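Long-range contacts in putative tRNA (Adenine(37)-N6)-methyltransferase (Pseudomonas aeruginosa, PDB 7BTU), which probably methylates the threonylcarbamoyl-modified adenosine at position 37 of tRNA, with S-adenosyl-L-methionine as methyl donor: residues V59-F68 / R101-L112; P31-E42 / G118-D126. One frame throughout, in Å; residues are numbered along the deposited sequence.

How the contacts relate
From the N terminus the chain first lays down 31-42, then 59-68, then 101-112, and after a short run 118-126. Contact 2 pairs the first of these with the last and closes a long loop; contact 1 pairs the two in between, so it sits wholly within that loop and the two do not cross. All four segments contribute to one closed antiparallel barrel, in which strands 38-43, 119-123, 105-116 and 61-67 stand in that order. Strands 105-116 and 119-123, consecutive in the chain, are the seam between the contacts: Ser-123 N lies 3.0 Å from Arg-111 O, probably hydrogen-bonded, and Ser-108 OG is hydrogen-bonded to Asp-126 OD1.

Contact 1 (V59-F68 / R101-L112)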
loop_
_atom_site.group_PDB
_atom_site.type_symbol
_atom_site.label_atom_id
_atom_site.label_comp_id
_atom_site.label_asym_id
_atom_site.label_seq_id
_atom_site.Cartn_x
_atom_site.Cartn_y
_atom_site.Cartn_z
ATOM N N VAL B 59 4.023 8.501 14.099
ATOM C CA VAL B 59 4.113 7.776 12.844
ATOM C C VAL B 59 5.137 8.475 11.952
ATOM O O VAL B 59 4.999 9.670 11.682
ATOM C CB VAL B 59 2.741 7.740 12.154
ATOM C CG1 VAL B 59 2.881 7.373 10.684
ATOM C CG2 VAL B 59 1.755 6.775 12.951
ATOM N N SER B 60 6.116 7.727 11.435
ATOM C CA SER B 60 7.117 8.399 10.597
ATOM C C SER B 60 6.715 8.444 9.119
ATOM O O SER B 60 7.163 9.325 8.368
ATOM C CB SER B 60 8.464 7.697 10.748
ATOM O OG SER B 60 8.341 6.358 10.287
ATOM N N HIS B 61 5.897 7.485 8.671
ATOM C CA HIS B 61 5.599 7.331 7.258
ATOM C C HIS B 61 4.102 7.044 7.101
ATOM O O HIS B 61 3.485 6.372 7.934
ATOM C CB HIS B 61 6.391 6.151 6.665
ATOM C CG HIS B 61 7.877 6.363 6.567
ATOM N ND1 HIS B 61 8.723 6.295 7.657
ATOM C CD2 HIS B 61 8.665 6.609 5.485
ATOM C CE1 HIS B 61 9.971 6.501 7.254
ATOM N NE2 HIS B 61 9.962 6.702 5.939
ATOM N N VAL B 62 3.539 7.482 5.972
ATOM C CA VAL B 62 2.127 7.254 5.700
ATOM C C VAL B 62 1.970 6.708 4.299
ATOM O O VAL B 62 2.791 6.962 3.403
ATOM C CB VAL B 62 1.272 8.531 5.874
ATOM C CG1 VAL B 62 1.235 8.945 7.365
ATOM C CG2 VAL B 62 1.772 9.711 4.979
ATOM N N TRP B 63 0.910 5.931 4.133
ATOM C CA TRP B 63 0.436 5.519 2.824
ATOM C C TRP B 63 -0.512 6.569 2.304
ATOM O O TRP B 63 -1.425 6.983 3.031
ATOM C CB TRP B 63 -0.293 4.178 2.944
ATOM C CG TRP B 63 0.590 2.964 3.105
ATOM C CD1 TRP B 63 0.721 2.173 4.221
ATOM C CD2 TRP B 63 1.395 2.348 2.081
ATOM N NE1 TRP B 63 1.550 1.134 3.954
ATOM C CE2 TRP B 63 1.986 1.217 2.652
ATOM C CE3 TRP B 63 1.654 2.658 0.711
ATOM C CZ2 TRP B 63 2.865 0.367 1.933
ATOM C CZ3 TRP B 63 2.493 1.812 -0.015
ATOM C CH2 TRP B 63 3.103 0.666 0.616
ATOM N N LEU B 64 -0.341 6.958 1.033
ATOM C CA LEU B 64 -1.311 7.782 0.344
ATOM C C LEU B 64 -1.875 6.955 -0.807
ATOM O O LEU B 64 -1.114 6.424 -1.627
ATOM C CB LEU B 64 -0.689 9.092 -0.196
ATOM C CG LEU B 64 -0.035 10.054 0.831
ATOM C CD1 LEU B 64 0.587 11.303 0.159
ATOM C CD2 LEU B 64 -1.026 10.422 1.991
ATOM N N LEU B 65 -3.188 6.873 -0.886
ATOM C CA LEU B 65 -3.860 6.395 -2.087
ATOM C C LEU B 65 -4.246 7.633 -2.875
ATOM O O LEU B 65 -4.751 8.622 -2.299
ATOM C CB LEU B 65 -5.153 5.590 -1.779
ATOM C CG LEU B 65 -4.905 4.353 -0.937
ATOM C CD1 LEU B 65 -6.196 3.619 -0.566
ATOM C CD2 LEU B 65 -3.906 3.388 -1.609
ATOM N N PHE B 66 -4.049 7.569 -4.197
ATOM C CA PHE B 66 -4.208 8.750 -5.019
ATOM C C PHE B 66 -4.696 8.344 -6.395
ATOM O O PHE B 66 -4.738 7.162 -6.760
ATOM C CB PHE B 66 -2.883 9.525 -5.100
ATOM C CG PHE B 66 -1.795 8.745 -5.811
ATOM C CD1 PHE B 66 -0.910 7.924 -5.079
ATOM C CD2 PHE B 66 -1.657 8.855 -7.183
ATOM C CE1 PHE B 66 0.102 7.182 -5.769
ATOM C CE2 PHE B 66 -0.657 8.140 -7.918
ATOM C CZ PHE B 66 0.227 7.305 -7.189
ATOM N N LEU B 67 -5.093 9.346 -7.160
ATOM C CA LEU B 67 -5.604 9.121 -8.499
ATOM C C LEU B 67 -4.511 9.427 -9.503
ATOM O O LEU B 67 -3.898 10.497 -9.410
ATOM C CB LEU B 67 -6.797 10.026 -8.768
ATOM C CG LEU B 67 -8.097 9.669 -8.019
ATOM C CD1 LEU B 67 -9.175 10.648 -8.345
ATOM C CD2 LEU B 67 -8.524 8.264 -8.406
ATOM N N PHE B 68 -4.252 8.485 -10.425
ATOM C CA PHE B 68 -3.425 8.781 -11.596
ATOM C C PHE B 68 -4.208 9.661 -12.562
ATOM O O PHE B 68 -5.423 9.515 -12.716
ATOM C CB PHE B 68 -3.037 7.502 -12.331
ATOM C CG PHE B 68 -2.101 6.615 -11.576
ATOM C CD1 PHE B 68 -0.806 7.029 -11.313
ATOM C CD2 PHE B 68 -2.498 5.342 -11.192
ATOM C CE1 PHE B 68 0.092 6.174 -10.637
ATOM C CE2 PHE B 68 -1.612 4.497 -10.502
ATOM C CZ PHE B 68 -0.333 4.928 -10.227
ATOM N N ARG B 101 -3.994 2.055 -15.491
ATOM C CA ARG B 101 -4.440 0.762 -14.978
ATOM C C ARG B 101 -5.926 0.820 -14.613
ATOM O O ARG B 101 -6.498 1.911 -14.492
ATOM C CB ARG B 101 -3.586 0.338 -13.778
ATOM C CG ARG B 101 -3.689 1.258 -12.628
ATOM C CD ARG B 101 -2.607 0.926 -11.573
ATOM N NE ARG B 101 -2.510 -0.498 -11.244
ATOM C CZ ARG B 101 -1.546 -1.325 -11.670
ATOM N NH1 ARG B 101 -0.582 -0.906 -12.502
ATOM N NH2 ARG B 101 -1.590 -2.592 -11.311
ATOM N N PRO B 102 -6.593 -0.337 -14.521
ATOM C CA PRO B 102 -8.018 -0.353 -14.153
ATOM C C PRO B 102 -8.254 0.447 -12.882
ATOM O O PRO B 102 -7.510 0.332 -11.907
ATOM C CB PRO B 102 -8.314 -1.843 -13.933
ATOM C CG PRO B 102 -7.324 -2.564 -14.775
ATOM C CD PRO B 102 -6.081 -1.694 -14.816
ATOM N N ASN B 103 -9.262 1.306 -12.926
ATOM C CA ASN B 103 -9.668 2.166 -11.803
ATOM C C ASN B 103 -8.750 3.325 -11.446
ATOM O O ASN B 103 -9.184 4.200 -10.704
ATOM C CB ASN B 103 -9.908 1.333 -10.546
ATOM C CG ASN B 103 -11.137 0.501 -10.697
ATOM O OD1 ASN B 103 -12.133 1.018 -11.172
ATOM N ND2 ASN B 103 -11.047 -0.815 -10.443
ATOM N N GLY B 104 -7.525 3.385 -11.974
ATOM C CA GLY B 104 -6.760 4.625 -11.905
ATOM C C GLY B 104 -6.216 5.030 -10.536
ATOM O O GLY B 104 -5.990 6.222 -10.318
ATOM N N ILE B 105 -6.017 4.093 -9.595
ATOM C CA ILE B 105 -5.594 4.425 -8.232
ATOM C C ILE B 105 -4.161 3.964 -8.007
ATOM O O ILE B 105 -3.818 2.839 -8.360
ATOM C CB ILE B 105 -6.523 3.772 -7.191
ATOM C CG1 ILE B 105 -7.935 4.296 -7.358
ATOM C CG2 ILE B 105 -6.054 4.137 -5.734
ATOM C CD1 ILE B 105 -8.888 3.457 -6.655
ATOM N N GLY B 106 -3.327 4.827 -7.420
ATOM C CA GLY B 106 -1.966 4.471 -7.090
ATOM C C GLY B 106 -1.809 4.480 -5.584
ATOM O O GLY B 106 -2.656 4.982 -4.859
ATOM N N GLN B 107 -0.664 3.973 -5.129
ATOM C CA GLN B 107 -0.389 3.985 -3.705
ATOM C C GLN B 107 1.042 4.453 -3.556
ATOM O O GLN B 107 1.869 4.192 -4.433
ATOM C CB GLN B 107 -0.546 2.628 -3.079
ATOM C CG GLN B 107 0.435 1.637 -3.718
ATOM C CD GLN B 107 0.295 0.250 -3.175
ATOM O OE1 GLN B 107 -0.825 -0.256 -2.966
ATOM N NE2 GLN B 107 1.435 -0.368 -2.891
ATOM N N SER B 108 1.315 5.214 -2.500
ATOM C CA SER B 108 2.717 5.494 -2.272
ATOM C C SER B 108 2.973 5.667 -0.773
ATOM O O SER B 108 2.088 6.096 -0.015
ATOM C CB SER B 108 3.160 6.695 -3.094
ATOM O OG SER B 108 2.933 7.903 -2.449
ATOM N N VAL B 109 4.187 5.292 -0.349
ATOM C CA VAL B 109 4.610 5.481 1.038
ATOM C C VAL B 109 5.539 6.670 1.041
ATOM O O VAL B 109 6.416 6.784 0.168
ATOM C CB VAL B 109 5.258 4.223 1.651
ATOM C CG1 VAL B 109 6.305 3.608 0.745
ATOM C CG2 VAL B 109 5.899 4.562 3.020
ATOM N N VAL B 110 5.299 7.601 1.977
ATOM C CA VAL B 110 6.038 8.852 2.000
ATOM C C VAL B 110 6.391 9.135 3.440
ATOM O O VAL B 110 5.660 8.770 4.354
ATOM C CB VAL B 110 5.183 9.983 1.327
ATOM C CG1 VAL B 110 3.928 10.255 2.084
ATOM C CG2 VAL B 110 5.942 11.246 1.109
ATOM N N ARG B 111 7.491 9.836 3.636
ATOM C CA ARG B 111 7.887 10.255 4.967
ATOM C C ARG B 111 7.021 11.428 5.403
ATOM O O ARG B 111 6.838 12.391 4.646
ATOM C CB ARG B 111 9.368 10.678 4.966
ATOM C CG ARG B 111 9.803 11.121 6.371
ATOM C CD ARG B 111 10.192 9.912 7.163
ATOM N NE ARG B 111 11.150 10.252 8.218
ATOM C CZ ARG B 111 10.781 10.783 9.374
ATOM N NH1 ARG B 111 9.479 11.013 9.607
ATOM N NH2 ARG B 111 11.705 11.077 10.296
ATOM N N LEU B 112 6.447 11.329 6.619
ATOM C CA LEU B 112 5.625 12.389 7.189
ATOM C C LEU B 112 6.564 13.261 8.028
ATOM O O LEU B 112 7.092 12.800 9.044
ATOM C CB LEU B 112 4.495 11.802 8.068
ATOM C CG LEU B 112 3.619 12.831 8.767
ATOM C CD1 LEU B 112 2.911 13.729 7.731
ATOM C CD2 LEU B 112 2.502 12.077 9.600
HETATM O O HOH W 1 6.214 12.104 11.493
HETATM O O HOH W 2 -7.553 8.061 -12.104
#
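Phe-66 and Phe-68 both lean on Gly-106, the hollow in this pair of strands. The Phe-66 ring lies over the glycine, whose CA sits 3.8 Å from the ring centroid in a CH-pi contact. It gets there because CG stands between the backbone N and the carbonyl carbon (chi1 65°), swinging the ring across to 101-112. Phe-68 comes in obliquely to the same glycine, CE2 to Gly-106 CA 3.4 Å, and its CE2 also meets Arg-101 CD.

Farther along the face that carries Phe-66 the bumps are aliphatic. Val-62 and Val-110 run side by side, CG2 to CG1 3.7 Å, and Leu-64 CD1 crosses onto that same Val-110 methyl. Leu-122 of strand 119-123 packs on both Leu-64 and Val-110.

On the other face of the sheet, which carries Trp-63 and Leu-65, Val-109 CB sits over the six-membered ring of Trp-63, 4.1 Å from its centroid, while the indole NE1 is held by Asp-144. Leu-65 CD2 rests on Gln-107 CB at 3.7 Å; here the second subunit joins in, its own Gln-107 packing on both residues.

At the far end of this second face Arg-111 bends at chi2 (84°) and lays CD over one face of the His-61 ring, 3.6 Å from the centroid. Its NH1 then reaches a lone pair of Ser-60 O in the carbonyl plane, 3.1 Å away, so that oxygen serves two donors, the other being Leu-112 N. Water 1 bridges Val-59 O and Leu-112 O beyond it.

Regular backbone bonding runs from Ser-60 and Leu-112 to Phe-68 and Gly-104. The whole is an antiparallel strand pair in the closed beta-barrel of the TrmO N-terminal domain, here at the dimer interface.

Contact 2 (P31-E42 / G118-D126); sequences PLLAPAARGTLE and GRLWLSGID
Thr-40 CG2 comes in obliquely to the Trp-121 indole, 3.6 Å from CD1. One face of that ring carries Arg-119 CD, 3.3 Å above the plane and toward the rim, and water 4 lies at the edge, in plane. The same water sits in the plane of the Arg-38 guanidinium, accepting from NE and donating to Leu-122 O.

Beyond the indole, Arg-119 bends at chi3 (-58°) and turns its guanidinium alongside the Glu-42 carboxylate, the two planes 51° apart. NE donates to OE2 at 3.1 Å from the syn side; the NH2 bond to OE1 is short, 2.8 Å, but weak in angle. Thr-40 OG1 donates to the anti lone pair of OE2 at 2.7 Å, so that oxygen is gripped twice. Arg-119 NH1 makes a further salt bridge with Glu-116.

The opposite sheet face is apolar: Leu-41 CD2 lies 3.9 Å from Leu-120 CD1, and Ile-125 CD1 reaches over Gly-39 CA. Past the strand end, Ile-125 N is hydrogen-bonded to Ala-37 O, and Pro-31 CG rests on Asp-126 CB at 3.6 Å.

The strand pair is thus two-sided, apolar on the Leu-41 face, polar and charged on the Thr-40 face. The Arg-119 guanidinium is held between Glu-42 and Glu-116, and its charge, with the two donors on OE2, would help keep Glu-42 ionised.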
loop_
_atom_site.group_PDB
_atom_site.type_symbol
_atom_site.label_atom_id
_atom_site.label_comp_id
_atom_site.label_asym_id
_atom_site.label_seq_id
_atom_site.Cartn_x
_atom_site.Cartn_y
_atom_site.Cartn_z
ATOM N N PRO B 31 12.223 6.953 -4.249
ATOM C CA PRO B 31 11.976 8.295 -3.741
ATOM C C PRO B 31 12.284 8.446 -2.268
ATOM O O PRO B 31 12.631 9.549 -1.840
ATOM C CB PRO B 31 10.480 8.507 -4.052
ATOM C CG PRO B 31 9.913 7.134 -4.108
ATOM C CD PRO B 31 10.982 6.303 -4.735
ATOM N N LEU B 32 12.233 7.380 -1.469
ATOM C CA LEU B 32 12.563 7.613 -0.069
ATOM C C LEU B 32 14.050 7.881 0.138
ATOM O O LEU B 32 14.422 8.407 1.198
ATOM C CB LEU B 32 12.127 6.440 0.798
ATOM C CG LEU B 32 10.606 6.226 0.773
ATOM C CD1 LEU B 32 10.255 4.999 1.581
ATOM C CD2 LEU B 32 9.857 7.492 1.268
ATOM N N LEU B 33 14.884 7.607 -0.857
ATOM C CA LEU B 33 16.285 8.022 -0.829
ATOM C C LEU B 33 16.520 9.425 -1.374
ATOM O O LEU B 33 17.694 9.834 -1.518
ATOM C CB LEU B 33 17.155 7.052 -1.626
ATOM C CG LEU B 33 17.159 5.573 -1.207
ATOM C CD1 LEU B 33 18.160 4.759 -2.084
ATOM C CD2 LEU B 33 17.429 5.390 0.287
ATOM N N ALA B 34 15.456 10.181 -1.658
ATOM C CA ALA B 34 15.544 11.604 -2.026
ATOM C C ALA B 34 14.747 12.434 -1.026
ATOM O O ALA B 34 13.666 12.961 -1.340
ATOM C CB ALA B 34 15.050 11.882 -3.446
ATOM N N PRO B 35 15.257 12.583 0.193
ATOM C CA PRO B 35 14.507 13.341 1.192
ATOM C C PRO B 35 14.333 14.801 0.844
ATOM O O PRO B 35 13.442 15.444 1.419
ATOM C CB PRO B 35 15.352 13.163 2.464
ATOM C CG PRO B 35 16.743 12.930 1.938
ATOM C CD PRO B 35 16.561 12.115 0.710
ATOM N N ALA B 36 15.170 15.367 -0.044
ATOM C CA ALA B 36 14.956 16.770 -0.386
ATOM C C ALA B 36 13.768 16.972 -1.320
ATOM O O ALA B 36 13.453 18.123 -1.638
ATOM C CB ALA B 36 16.252 17.373 -1.004
ATOM N N ALA B 37 13.148 15.886 -1.807
ATOM C CA ALA B 37 11.953 15.956 -2.649
ATOM C C ALA B 37 10.767 16.178 -1.700
ATOM O O ALA B 37 10.265 15.246 -1.088
ATOM C CB ALA B 37 11.785 14.687 -3.501
ATOM N N ARG B 38 10.344 17.427 -1.550
ATOM C CA ARG B 38 9.357 17.785 -0.537
ATOM C C ARG B 38 8.012 18.171 -1.157
ATOM O O ARG B 38 7.900 18.583 -2.322
ATOM C CB ARG B 38 9.894 18.919 0.326
ATOM C CG ARG B 38 11.083 18.410 1.244
ATOM C CD ARG B 38 11.686 19.532 2.057
ATOM N NE ARG B 38 10.619 20.185 2.797
ATOM C CZ ARG B 38 10.718 21.404 3.299
ATOM N NH1 ARG B 38 11.850 22.068 3.137
ATOM N NH2 ARG B 38 9.700 21.941 3.979
ATOM N N GLY B 39 6.977 18.045 -0.351
ATOM C CA GLY B 39 5.679 18.497 -0.828
ATOM C C GLY B 39 4.718 18.576 0.337
ATOM O O GLY B 39 5.055 18.232 1.480
ATOM N N THR B 40 3.509 19.040 0.039
ATOM C CA THR B 40 2.497 19.056 1.089
ATOM C C THR B 40 1.235 18.399 0.548
ATOM O O THR B 40 1.025 18.298 -0.672
ATOM C CB THR B 40 2.196 20.474 1.569
ATOM O OG1 THR B 40 1.813 21.268 0.443
ATOM C CG2 THR B 40 3.437 21.116 2.206
ATOM N N LEU B 41 0.414 17.913 1.473
ATOM C CA LEU B 41 -0.913 17.409 1.143
ATOM C C LEU B 41 -1.868 18.446 1.723
ATOM O O LEU B 41 -1.965 18.568 2.942
ATOM C CB LEU B 41 -1.136 16.020 1.758
ATOM C CG LEU B 41 -2.602 15.456 1.616
ATOM C CD1 LEU B 41 -3.179 15.625 0.179
ATOM C CD2 LEU B 41 -2.646 13.997 2.037
ATOM N N GLU B 42 -2.530 19.218 0.862
ATOM C CA GLU B 42 -3.485 20.225 1.313
ATOM C C GLU B 42 -4.867 19.589 1.402
ATOM O O GLU B 42 -5.426 19.178 0.380
ATOM C CB GLU B 42 -3.515 21.399 0.354
ATOM C CG GLU B 42 -2.119 21.936 0.050
ATOM C CD GLU B 42 -1.502 22.701 1.224
ATOM O OE1 GLU B 42 -2.250 23.356 1.972
ATOM O OE2 GLU B 42 -0.260 22.662 1.376
ATOM N N GLY B 118 -5.339 20.635 8.383
ATOM C CA GLY B 118 -5.473 20.865 6.965
ATOM C C GLY B 118 -4.216 20.661 6.135
ATOM O O GLY B 118 -4.267 20.854 4.915
ATOM N N ARG B 119 -3.123 20.184 6.721
ATOM C CA ARG B 119 -1.907 20.055 5.904
ATOM C C ARG B 119 -0.955 19.008 6.479
ATOM O O ARG B 119 -0.644 19.045 7.687
ATOM C CB ARG B 119 -1.230 21.431 5.837
ATOM C CG ARG B 119 0.192 21.421 5.265
ATOM C CD ARG B 119 0.767 22.849 5.120
ATOM N NE ARG B 119 -0.046 23.707 4.268
ATOM C CZ ARG B 119 -0.919 24.610 4.702
ATOM N NH1 ARG B 119 -1.120 24.786 6.001
ATOM N NH2 ARG B 119 -1.602 25.333 3.821
ATOM N N LEU B 120 -0.439 18.124 5.611
ATOM C CA LEU B 120 0.686 17.251 5.929
ATOM C C LEU B 120 1.918 17.775 5.203
ATOM O O LEU B 120 1.834 18.116 4.009
ATOM C CB LEU B 120 0.467 15.813 5.439
ATOM C CG LEU B 120 -0.801 15.044 5.863
ATOM C CD1 LEU B 120 -0.684 13.575 5.404
ATOM C CD2 LEU B 120 -0.946 15.123 7.299
ATOM N N TRP B 121 3.048 17.774 5.902
ATOM C CA TRP B 121 4.376 18.044 5.324
ATOM C C TRP B 121 5.065 16.722 5.009
ATOM O O TRP B 121 5.220 15.876 5.891
ATOM C CB TRP B 121 5.254 18.849 6.296
ATOM C CG TRP B 121 5.001 20.243 6.151
ATOM C CD1 TRP B 121 5.494 21.076 5.155
ATOM C CD2 TRP B 121 4.147 21.041 6.956
ATOM N NE1 TRP B 121 5.018 22.336 5.335
ATOM C CE2 TRP B 121 4.180 22.350 6.422
ATOM C CE3 TRP B 121 3.387 20.795 8.096
ATOM C CZ2 TRP B 121 3.465 23.385 6.967
ATOM C CZ3 TRP B 121 2.686 21.839 8.651
ATOM C CH2 TRP B 121 2.723 23.121 8.087
ATOM N N LEU B 122 5.495 16.556 3.754
ATOM C CA LEU B 122 5.977 15.289 3.253
ATOM C C LEU B 122 7.412 15.451 2.728
ATOM O O LEU B 122 7.803 16.526 2.263
ATOM C CB LEU B 122 5.083 14.752 2.094
ATOM C CG LEU B 122 3.596 14.778 2.466
ATOM C CD1 LEU B 122 2.695 14.440 1.234
ATOM C CD2 LEU B 122 3.368 13.849 3.686
ATOM N N SER B 123 8.161 14.354 2.744
ATOM C CA SER B 123 9.499 14.351 2.152
ATOM C C SER B 123 9.721 12.993 1.540
ATOM O O SER B 123 9.011 12.023 1.855
ATOM C CB SER B 123 10.595 14.655 3.182
ATOM O OG SER B 123 10.646 13.578 4.075
ATOM N N GLY B 124 10.676 12.950 0.611
ATOM C CA GLY B 124 10.826 11.734 -0.145
ATOM C C GLY B 124 9.625 11.475 -1.014
ATOM O O GLY B 124 9.259 10.316 -1.216
ATOM N N ILE B 125 9.031 12.512 -1.551
ATOM C CA ILE B 125 7.741 12.375 -2.216
ATOM C C ILE B 125 7.957 11.813 -3.623
ATOM O O ILE B 125 9.015 12.000 -4.232
ATOM C CB ILE B 125 7.045 13.761 -2.236
ATOM C CG1 ILE B 125 5.518 13.631 -2.367
ATOM C CG2 ILE B 125 7.609 14.712 -3.339
ATOM C CD1 ILE B 125 4.834 14.948 -2.219
ATOM N N ASP B 126 6.950 11.094 -4.157
ATOM C CA ASP B 126 7.017 10.610 -5.528
ATOM C C ASP B 126 5.763 10.960 -6.309
ATOM O O ASP B 126 5.388 10.211 -7.212
ATOM C CB ASP B 126 7.253 9.098 -5.567
ATOM C CG ASP B 126 6.092 8.277 -4.962
ATOM O OD1 ASP B 126 5.131 8.871 -4.377
ATOM O OD2 ASP B 126 6.161 7.016 -5.058
HETATM O O HOH W 3 11.649 11.495 -4.159
HETATM O O HOH W 4 7.702 19.190 3.364
#